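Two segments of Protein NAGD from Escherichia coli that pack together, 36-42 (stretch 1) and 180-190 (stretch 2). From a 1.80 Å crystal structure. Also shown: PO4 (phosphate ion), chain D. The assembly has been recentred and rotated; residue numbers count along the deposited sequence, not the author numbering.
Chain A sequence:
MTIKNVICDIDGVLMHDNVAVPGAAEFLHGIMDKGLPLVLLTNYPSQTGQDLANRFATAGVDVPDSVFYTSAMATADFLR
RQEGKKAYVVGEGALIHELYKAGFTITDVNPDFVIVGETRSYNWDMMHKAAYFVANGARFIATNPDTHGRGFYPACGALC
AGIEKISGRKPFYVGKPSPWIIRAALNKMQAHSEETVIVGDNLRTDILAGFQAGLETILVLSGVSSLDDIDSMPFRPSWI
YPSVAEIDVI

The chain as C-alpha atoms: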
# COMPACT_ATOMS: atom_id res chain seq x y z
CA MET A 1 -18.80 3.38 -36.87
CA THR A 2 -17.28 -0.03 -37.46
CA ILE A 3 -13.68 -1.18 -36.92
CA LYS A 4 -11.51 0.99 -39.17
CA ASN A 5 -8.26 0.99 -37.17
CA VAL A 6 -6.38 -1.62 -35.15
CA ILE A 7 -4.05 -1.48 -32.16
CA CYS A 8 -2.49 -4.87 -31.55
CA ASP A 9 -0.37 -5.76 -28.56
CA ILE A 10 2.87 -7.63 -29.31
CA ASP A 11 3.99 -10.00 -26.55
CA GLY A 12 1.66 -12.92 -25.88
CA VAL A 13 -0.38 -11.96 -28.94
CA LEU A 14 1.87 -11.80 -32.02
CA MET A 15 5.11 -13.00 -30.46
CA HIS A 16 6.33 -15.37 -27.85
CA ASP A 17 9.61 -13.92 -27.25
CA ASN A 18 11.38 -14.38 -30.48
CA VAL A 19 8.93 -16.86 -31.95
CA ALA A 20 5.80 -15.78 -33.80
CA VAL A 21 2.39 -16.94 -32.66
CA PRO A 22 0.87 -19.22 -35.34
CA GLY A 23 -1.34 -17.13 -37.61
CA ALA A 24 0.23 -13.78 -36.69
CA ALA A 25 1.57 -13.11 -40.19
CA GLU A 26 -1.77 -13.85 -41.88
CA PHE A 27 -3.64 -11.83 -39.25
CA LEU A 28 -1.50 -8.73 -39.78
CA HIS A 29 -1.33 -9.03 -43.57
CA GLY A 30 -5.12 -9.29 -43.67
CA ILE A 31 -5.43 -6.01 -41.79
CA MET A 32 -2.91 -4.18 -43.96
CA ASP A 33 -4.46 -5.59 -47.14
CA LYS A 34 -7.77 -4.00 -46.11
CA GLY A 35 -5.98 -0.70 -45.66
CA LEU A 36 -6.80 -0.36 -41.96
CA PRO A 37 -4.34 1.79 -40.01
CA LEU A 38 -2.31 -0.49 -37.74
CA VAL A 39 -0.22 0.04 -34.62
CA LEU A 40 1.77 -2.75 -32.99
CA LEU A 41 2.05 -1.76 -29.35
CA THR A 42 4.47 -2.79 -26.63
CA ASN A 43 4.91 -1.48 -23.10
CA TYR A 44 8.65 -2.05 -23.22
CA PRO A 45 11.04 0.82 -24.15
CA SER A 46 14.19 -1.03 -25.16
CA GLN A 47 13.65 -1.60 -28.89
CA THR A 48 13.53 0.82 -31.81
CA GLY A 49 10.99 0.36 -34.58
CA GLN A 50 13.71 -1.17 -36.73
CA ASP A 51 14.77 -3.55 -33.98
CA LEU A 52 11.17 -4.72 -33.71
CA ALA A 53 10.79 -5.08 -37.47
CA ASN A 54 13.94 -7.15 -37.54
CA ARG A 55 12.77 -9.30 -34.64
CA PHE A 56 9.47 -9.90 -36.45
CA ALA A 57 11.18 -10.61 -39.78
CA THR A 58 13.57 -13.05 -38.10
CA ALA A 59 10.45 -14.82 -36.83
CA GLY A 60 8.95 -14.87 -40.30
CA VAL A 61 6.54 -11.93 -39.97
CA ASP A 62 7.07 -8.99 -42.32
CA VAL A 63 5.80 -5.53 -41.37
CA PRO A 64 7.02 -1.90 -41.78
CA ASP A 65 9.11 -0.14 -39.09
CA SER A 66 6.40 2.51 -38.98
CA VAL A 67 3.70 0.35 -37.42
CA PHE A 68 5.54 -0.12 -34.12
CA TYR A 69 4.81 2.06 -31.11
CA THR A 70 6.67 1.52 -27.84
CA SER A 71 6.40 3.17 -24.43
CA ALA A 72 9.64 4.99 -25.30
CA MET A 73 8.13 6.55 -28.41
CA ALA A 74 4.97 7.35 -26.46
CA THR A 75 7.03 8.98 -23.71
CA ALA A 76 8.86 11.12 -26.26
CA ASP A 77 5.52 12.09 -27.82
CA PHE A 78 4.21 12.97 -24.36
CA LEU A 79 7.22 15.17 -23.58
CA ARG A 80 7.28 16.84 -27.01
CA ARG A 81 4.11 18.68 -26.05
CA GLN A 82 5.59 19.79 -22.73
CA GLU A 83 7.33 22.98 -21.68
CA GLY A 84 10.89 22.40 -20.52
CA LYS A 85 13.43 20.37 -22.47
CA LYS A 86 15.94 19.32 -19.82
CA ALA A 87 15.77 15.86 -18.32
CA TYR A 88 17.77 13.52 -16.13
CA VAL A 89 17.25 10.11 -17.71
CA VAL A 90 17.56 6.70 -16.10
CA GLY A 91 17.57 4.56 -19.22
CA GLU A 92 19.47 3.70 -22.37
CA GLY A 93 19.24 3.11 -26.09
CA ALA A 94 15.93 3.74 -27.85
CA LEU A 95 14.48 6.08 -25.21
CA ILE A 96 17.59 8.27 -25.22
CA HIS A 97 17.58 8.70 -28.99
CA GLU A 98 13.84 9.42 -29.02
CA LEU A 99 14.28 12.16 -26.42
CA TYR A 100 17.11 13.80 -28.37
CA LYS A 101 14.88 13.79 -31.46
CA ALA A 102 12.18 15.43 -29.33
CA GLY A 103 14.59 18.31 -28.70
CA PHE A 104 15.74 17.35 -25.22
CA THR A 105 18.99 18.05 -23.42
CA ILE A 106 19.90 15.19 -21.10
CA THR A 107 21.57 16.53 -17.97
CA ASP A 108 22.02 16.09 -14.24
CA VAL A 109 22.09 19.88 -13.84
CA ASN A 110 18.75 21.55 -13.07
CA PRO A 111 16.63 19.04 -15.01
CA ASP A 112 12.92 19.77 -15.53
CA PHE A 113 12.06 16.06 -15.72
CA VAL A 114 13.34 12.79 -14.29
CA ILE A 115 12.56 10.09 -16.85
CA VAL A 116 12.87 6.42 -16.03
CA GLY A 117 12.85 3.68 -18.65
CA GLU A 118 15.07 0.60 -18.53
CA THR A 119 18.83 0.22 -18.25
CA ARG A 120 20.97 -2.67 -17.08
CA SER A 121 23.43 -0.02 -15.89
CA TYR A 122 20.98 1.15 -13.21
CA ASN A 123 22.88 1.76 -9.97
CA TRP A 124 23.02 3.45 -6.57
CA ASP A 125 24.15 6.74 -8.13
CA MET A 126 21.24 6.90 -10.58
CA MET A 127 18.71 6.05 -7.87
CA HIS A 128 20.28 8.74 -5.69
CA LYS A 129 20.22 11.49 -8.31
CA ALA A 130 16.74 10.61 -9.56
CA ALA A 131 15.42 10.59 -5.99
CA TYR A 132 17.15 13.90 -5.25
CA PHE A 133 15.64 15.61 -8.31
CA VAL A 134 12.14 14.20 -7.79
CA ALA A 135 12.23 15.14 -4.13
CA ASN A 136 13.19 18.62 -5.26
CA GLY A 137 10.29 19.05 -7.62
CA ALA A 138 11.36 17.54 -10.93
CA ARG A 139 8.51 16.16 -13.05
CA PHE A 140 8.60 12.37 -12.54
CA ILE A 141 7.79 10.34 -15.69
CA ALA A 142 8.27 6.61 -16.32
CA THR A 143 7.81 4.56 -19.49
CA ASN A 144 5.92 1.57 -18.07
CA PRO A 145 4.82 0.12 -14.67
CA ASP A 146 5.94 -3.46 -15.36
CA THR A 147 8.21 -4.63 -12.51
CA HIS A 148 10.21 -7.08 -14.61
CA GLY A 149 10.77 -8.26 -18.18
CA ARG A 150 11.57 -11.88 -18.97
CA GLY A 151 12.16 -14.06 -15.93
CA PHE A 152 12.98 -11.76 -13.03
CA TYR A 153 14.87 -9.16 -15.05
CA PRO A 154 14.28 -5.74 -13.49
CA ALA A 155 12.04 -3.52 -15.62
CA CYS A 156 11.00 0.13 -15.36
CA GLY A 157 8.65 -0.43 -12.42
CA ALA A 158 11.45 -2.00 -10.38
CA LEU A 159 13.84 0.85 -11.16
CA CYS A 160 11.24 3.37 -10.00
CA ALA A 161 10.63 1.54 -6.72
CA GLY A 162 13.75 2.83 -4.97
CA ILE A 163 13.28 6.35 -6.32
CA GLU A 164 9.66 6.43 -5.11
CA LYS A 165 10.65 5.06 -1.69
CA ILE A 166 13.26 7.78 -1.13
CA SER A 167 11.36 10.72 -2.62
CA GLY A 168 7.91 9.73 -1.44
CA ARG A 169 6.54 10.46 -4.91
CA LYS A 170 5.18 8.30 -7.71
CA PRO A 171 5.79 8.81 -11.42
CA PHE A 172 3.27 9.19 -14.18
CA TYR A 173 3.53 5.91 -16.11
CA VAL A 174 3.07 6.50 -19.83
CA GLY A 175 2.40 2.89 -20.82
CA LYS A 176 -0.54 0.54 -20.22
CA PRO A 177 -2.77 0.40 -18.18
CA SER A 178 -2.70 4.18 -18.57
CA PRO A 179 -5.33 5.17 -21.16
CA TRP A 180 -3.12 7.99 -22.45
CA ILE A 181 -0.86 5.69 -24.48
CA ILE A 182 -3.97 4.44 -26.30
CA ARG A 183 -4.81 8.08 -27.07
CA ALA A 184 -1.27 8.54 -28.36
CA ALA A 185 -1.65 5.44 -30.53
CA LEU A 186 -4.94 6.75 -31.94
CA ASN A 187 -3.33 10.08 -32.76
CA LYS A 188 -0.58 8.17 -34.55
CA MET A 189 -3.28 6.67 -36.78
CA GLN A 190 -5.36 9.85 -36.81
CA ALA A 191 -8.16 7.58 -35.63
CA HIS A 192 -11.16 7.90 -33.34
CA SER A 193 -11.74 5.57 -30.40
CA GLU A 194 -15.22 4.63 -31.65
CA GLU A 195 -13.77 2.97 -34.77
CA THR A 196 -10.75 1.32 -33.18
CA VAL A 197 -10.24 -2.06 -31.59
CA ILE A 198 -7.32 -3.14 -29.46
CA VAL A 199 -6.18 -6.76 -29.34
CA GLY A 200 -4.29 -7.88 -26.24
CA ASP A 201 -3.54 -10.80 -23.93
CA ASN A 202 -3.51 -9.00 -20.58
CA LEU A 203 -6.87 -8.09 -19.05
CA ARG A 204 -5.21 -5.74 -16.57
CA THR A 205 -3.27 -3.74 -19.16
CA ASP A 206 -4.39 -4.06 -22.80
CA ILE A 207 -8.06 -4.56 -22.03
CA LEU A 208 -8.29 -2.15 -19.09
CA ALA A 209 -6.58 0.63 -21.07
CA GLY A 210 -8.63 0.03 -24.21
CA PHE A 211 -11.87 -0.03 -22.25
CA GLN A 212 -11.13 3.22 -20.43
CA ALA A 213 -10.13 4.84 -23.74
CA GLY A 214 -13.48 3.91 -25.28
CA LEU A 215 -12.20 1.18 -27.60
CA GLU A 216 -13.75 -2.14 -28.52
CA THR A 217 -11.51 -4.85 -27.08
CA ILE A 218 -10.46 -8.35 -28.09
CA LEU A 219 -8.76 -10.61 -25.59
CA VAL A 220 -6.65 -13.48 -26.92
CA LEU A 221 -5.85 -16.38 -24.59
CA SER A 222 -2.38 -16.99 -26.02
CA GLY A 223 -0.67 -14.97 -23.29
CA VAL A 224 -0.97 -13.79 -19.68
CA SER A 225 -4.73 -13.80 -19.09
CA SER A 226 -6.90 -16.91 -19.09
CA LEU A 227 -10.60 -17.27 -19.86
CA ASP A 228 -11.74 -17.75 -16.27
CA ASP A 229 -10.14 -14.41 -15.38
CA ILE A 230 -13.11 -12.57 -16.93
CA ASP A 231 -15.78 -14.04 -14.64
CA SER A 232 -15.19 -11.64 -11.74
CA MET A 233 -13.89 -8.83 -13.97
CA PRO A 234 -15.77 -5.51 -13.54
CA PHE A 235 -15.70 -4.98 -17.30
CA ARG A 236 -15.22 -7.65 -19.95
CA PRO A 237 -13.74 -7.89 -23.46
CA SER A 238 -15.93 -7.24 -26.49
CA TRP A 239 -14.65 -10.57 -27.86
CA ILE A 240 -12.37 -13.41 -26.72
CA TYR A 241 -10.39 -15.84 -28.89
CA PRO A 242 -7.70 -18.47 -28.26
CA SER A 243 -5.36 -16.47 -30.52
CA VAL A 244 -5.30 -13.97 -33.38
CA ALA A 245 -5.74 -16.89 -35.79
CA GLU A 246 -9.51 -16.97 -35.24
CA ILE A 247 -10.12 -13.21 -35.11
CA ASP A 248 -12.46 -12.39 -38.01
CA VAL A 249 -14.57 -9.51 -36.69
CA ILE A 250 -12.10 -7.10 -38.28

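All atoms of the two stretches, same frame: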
# COMPACT_ATOMS: atom_id res chain seq x y z
N LEU A 36 -6.46 -0.88 -43.28
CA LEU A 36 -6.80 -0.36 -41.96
C LEU A 36 -5.55 0.10 -41.24
O LEU A 36 -4.57 -0.65 -41.16
CB LEU A 36 -7.50 -1.45 -41.13
CG LEU A 36 -8.71 -2.20 -41.71
CD1 LEU A 36 -9.23 -3.17 -40.66
CD2 LEU A 36 -9.80 -1.21 -42.10
N PRO A 37 -5.54 1.33 -40.72
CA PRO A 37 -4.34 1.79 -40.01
C PRO A 37 -4.02 0.79 -38.90
O PRO A 37 -4.92 0.28 -38.23
CB PRO A 37 -4.76 3.16 -39.47
CG PRO A 37 -5.68 3.65 -40.57
CD PRO A 37 -6.52 2.43 -40.85
N LEU A 38 -2.73 0.49 -38.73
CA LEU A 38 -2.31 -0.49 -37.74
C LEU A 38 -1.15 -0.02 -36.87
O LEU A 38 -0.19 0.58 -37.35
CB LEU A 38 -1.88 -1.78 -38.45
CG LEU A 38 -1.29 -2.91 -37.61
CD1 LEU A 38 -2.39 -3.54 -36.76
CD2 LEU A 38 -0.66 -3.96 -38.52
N VAL A 39 -1.27 -0.30 -35.57
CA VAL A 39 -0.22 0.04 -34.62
C VAL A 39 0.08 -1.20 -33.81
O VAL A 39 -0.83 -1.82 -33.25
CB VAL A 39 -0.66 1.18 -33.67
CG1 VAL A 39 0.33 1.30 -32.52
CG2 VAL A 39 -0.74 2.49 -34.43
N LEU A 40 1.35 -1.59 -33.77
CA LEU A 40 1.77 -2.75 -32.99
C LEU A 40 2.38 -2.14 -31.73
O LEU A 40 3.44 -1.52 -31.77
CB LEU A 40 2.79 -3.58 -33.77
CG LEU A 40 2.24 -4.15 -35.08
CD1 LEU A 40 3.25 -5.15 -35.66
CD2 LEU A 40 0.89 -4.84 -34.84
N LEU A 41 1.68 -2.33 -30.63
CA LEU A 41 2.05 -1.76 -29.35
C LEU A 41 2.79 -2.66 -28.37
O LEU A 41 2.52 -3.86 -28.27
CB LEU A 41 0.78 -1.24 -28.67
CG LEU A 41 0.88 -0.54 -27.31
CD1 LEU A 41 1.41 0.88 -27.52
CD2 LEU A 41 -0.49 -0.50 -26.65
N THR A 42 3.75 -2.07 -27.66
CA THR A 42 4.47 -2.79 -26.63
C THR A 42 4.79 -1.83 -25.50
O THR A 42 5.16 -0.68 -25.74
CB THR A 42 5.78 -3.44 -27.12
OG1 THR A 42 6.42 -4.08 -26.00
CG2 THR A 42 6.72 -2.42 -27.72
N TRP A 180 -3.79 7.01 -21.59
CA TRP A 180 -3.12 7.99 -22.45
C TRP A 180 -2.34 7.38 -23.62
O TRP A 180 -2.39 7.91 -24.73
CB TRP A 180 -2.17 8.87 -21.63
CG TRP A 180 -1.63 9.99 -22.46
CD1 TRP A 180 -2.23 11.19 -22.70
CD2 TRP A 180 -0.44 9.97 -23.26
NE1 TRP A 180 -1.49 11.93 -23.59
CE2 TRP A 180 -0.38 11.20 -23.95
CE3 TRP A 180 0.58 9.04 -23.45
CZ2 TRP A 180 0.66 11.52 -24.83
CZ3 TRP A 180 1.62 9.35 -24.33
CH2 TRP A 180 1.65 10.58 -25.00
N ILE A 181 -1.63 6.29 -23.39
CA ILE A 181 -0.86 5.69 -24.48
C ILE A 181 -1.77 5.21 -25.61
O ILE A 181 -1.36 5.16 -26.76
CB ILE A 181 0.03 4.52 -23.99
CG1 ILE A 181 1.04 4.17 -25.09
CG2 ILE A 181 -0.82 3.31 -23.64
CD1 ILE A 181 2.16 3.27 -24.63
N ILE A 182 -3.02 4.87 -25.28
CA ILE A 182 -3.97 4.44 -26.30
C ILE A 182 -4.35 5.69 -27.11
O ILE A 182 -4.50 5.63 -28.33
CB ILE A 182 -5.24 3.83 -25.65
CG1 ILE A 182 -4.87 2.61 -24.80
CG2 ILE A 182 -6.24 3.43 -26.73
CD1 ILE A 182 -4.10 1.53 -25.55
N ARG A 183 -4.50 6.81 -26.42
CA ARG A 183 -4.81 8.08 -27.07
C ARG A 183 -3.68 8.43 -28.03
O ARG A 183 -3.91 8.86 -29.16
CB ARG A 183 -4.98 9.20 -26.03
CG ARG A 183 -6.43 9.58 -25.78
CD ARG A 183 -7.08 10.05 -27.07
NE ARG A 183 -8.47 9.64 -27.17
CZ ARG A 183 -9.19 9.71 -28.29
NH1 ARG A 183 -8.64 10.18 -29.40
NH2 ARG A 183 -10.45 9.30 -28.29
N ALA A 184 -2.45 8.25 -27.56
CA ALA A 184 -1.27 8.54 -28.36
C ALA A 184 -1.24 7.65 -29.60
O ALA A 184 -0.88 8.09 -30.69
CB ALA A 184 -0.01 8.32 -27.53
N ALA A 185 -1.62 6.39 -29.43
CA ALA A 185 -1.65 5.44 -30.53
C ALA A 185 -2.70 5.85 -31.56
O ALA A 185 -2.47 5.77 -32.77
CB ALA A 185 -1.93 4.03 -30.01
N LEU A 186 -3.86 6.30 -31.07
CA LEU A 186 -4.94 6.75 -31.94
C LEU A 186 -4.48 7.97 -32.74
O LEU A 186 -4.72 8.07 -33.94
CB LEU A 186 -6.19 7.12 -31.13
CG LEU A 186 -6.96 6.00 -30.42
CD1 LEU A 186 -8.05 6.61 -29.55
CD2 LEU A 186 -7.56 5.05 -31.43
N ASN A 187 -3.83 8.90 -32.09
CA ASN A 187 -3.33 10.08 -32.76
C ASN A 187 -2.33 9.68 -33.84
O ASN A 187 -2.26 10.30 -34.84
CB ASN A 187 -2.73 11.15 -31.81
CG ASN A 187 -3.70 11.64 -30.69
OD1 ASN A 187 -4.89 11.44 -30.76
ND2 ASN A 187 -3.15 12.24 -29.65
N LYS A 188 -1.56 8.66 -33.58
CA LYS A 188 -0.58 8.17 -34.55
C LYS A 188 -1.29 7.69 -35.81
O LYS A 188 -0.77 7.81 -36.92
CB LYS A 188 0.26 7.04 -33.94
CG LYS A 188 1.21 6.33 -34.91
CD LYS A 188 2.09 5.32 -34.15
CE LYS A 188 2.83 4.35 -35.08
NZ LYS A 188 3.87 4.99 -35.92
N MET A 189 -2.50 7.15 -35.65
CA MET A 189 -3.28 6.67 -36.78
C MET A 189 -4.31 7.70 -37.22
O MET A 189 -5.03 7.48 -38.20
CB MET A 189 -4.03 5.38 -36.42
CG MET A 189 -3.15 4.21 -36.01
SD MET A 189 -4.15 2.73 -35.71
CE MET A 189 -4.81 3.08 -34.06
N GLN A 190 -4.38 8.81 -36.50
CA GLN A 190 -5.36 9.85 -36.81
C GLN A 190 -6.73 9.17 -36.78
O GLN A 190 -7.58 9.41 -37.64
CB GLN A 190 -5.10 10.44 -38.20
CG GLN A 190 -3.72 11.06 -38.36
CD GLN A 190 -3.43 11.46 -39.80
OE1 GLN A 190 -4.17 12.26 -40.39
NE2 GLN A 190 -2.36 10.92 -40.37
P PO4 D . 3.80 -6.16 -24.32
O1 PO4 D . 3.99 -6.06 -25.79
O2 PO4 D . 3.19 -4.90 -23.81
O3 PO4 D . 2.91 -7.29 -24.01
O4 PO4 D . 5.11 -6.38 -23.66

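Strand 38-42 and helix 180-189 pack at a closest axial approach of 8.8 Å, their N-to-C directions 147° apart and so roughly antiparallel. No hydrogen bond links them; the contact is apolar, burying 380 Å² in total. The strand's alternation selects the residues that take part: V39 and L41, like P37 just before the strand, point toward the helix, whereas L38 and L40 point away. On the helix, I181, A185 and M189 recur every four residues, and K188 lies three after A185, so all four point toward the strand.

The tightest apolar packing is at V39, a beta-branched residue of a type favoured in strands, whose CG2 lies 3.4 Å from M189 CG. Its other methyl, CG1, is 4.3 Å from A185 CB; A185, whose side chain is a single methyl, faces V39 with 6.9 Å between the CA atoms of V39 and A185. Further along the strand, L41 meets two isoleucines: L41 CD1 is 3.8 Å from I181 CD1, and L41 CD2 is 4.3 Å from I182 CD1. I182 directs its CA-to-CB bond away, but its end comes nearer.

M189, with a flexible unbranched chain that reaches both V39 and P37, closes the other end, its SD 3.8 Å from P37 CB and 3.6 Å from P37 O. At the partly exposed margin, the extended aliphatic chain of K188 places CD 4.0 Å from V39 CG2, while NZ is hydrogen-bonded elsewhere in the structure.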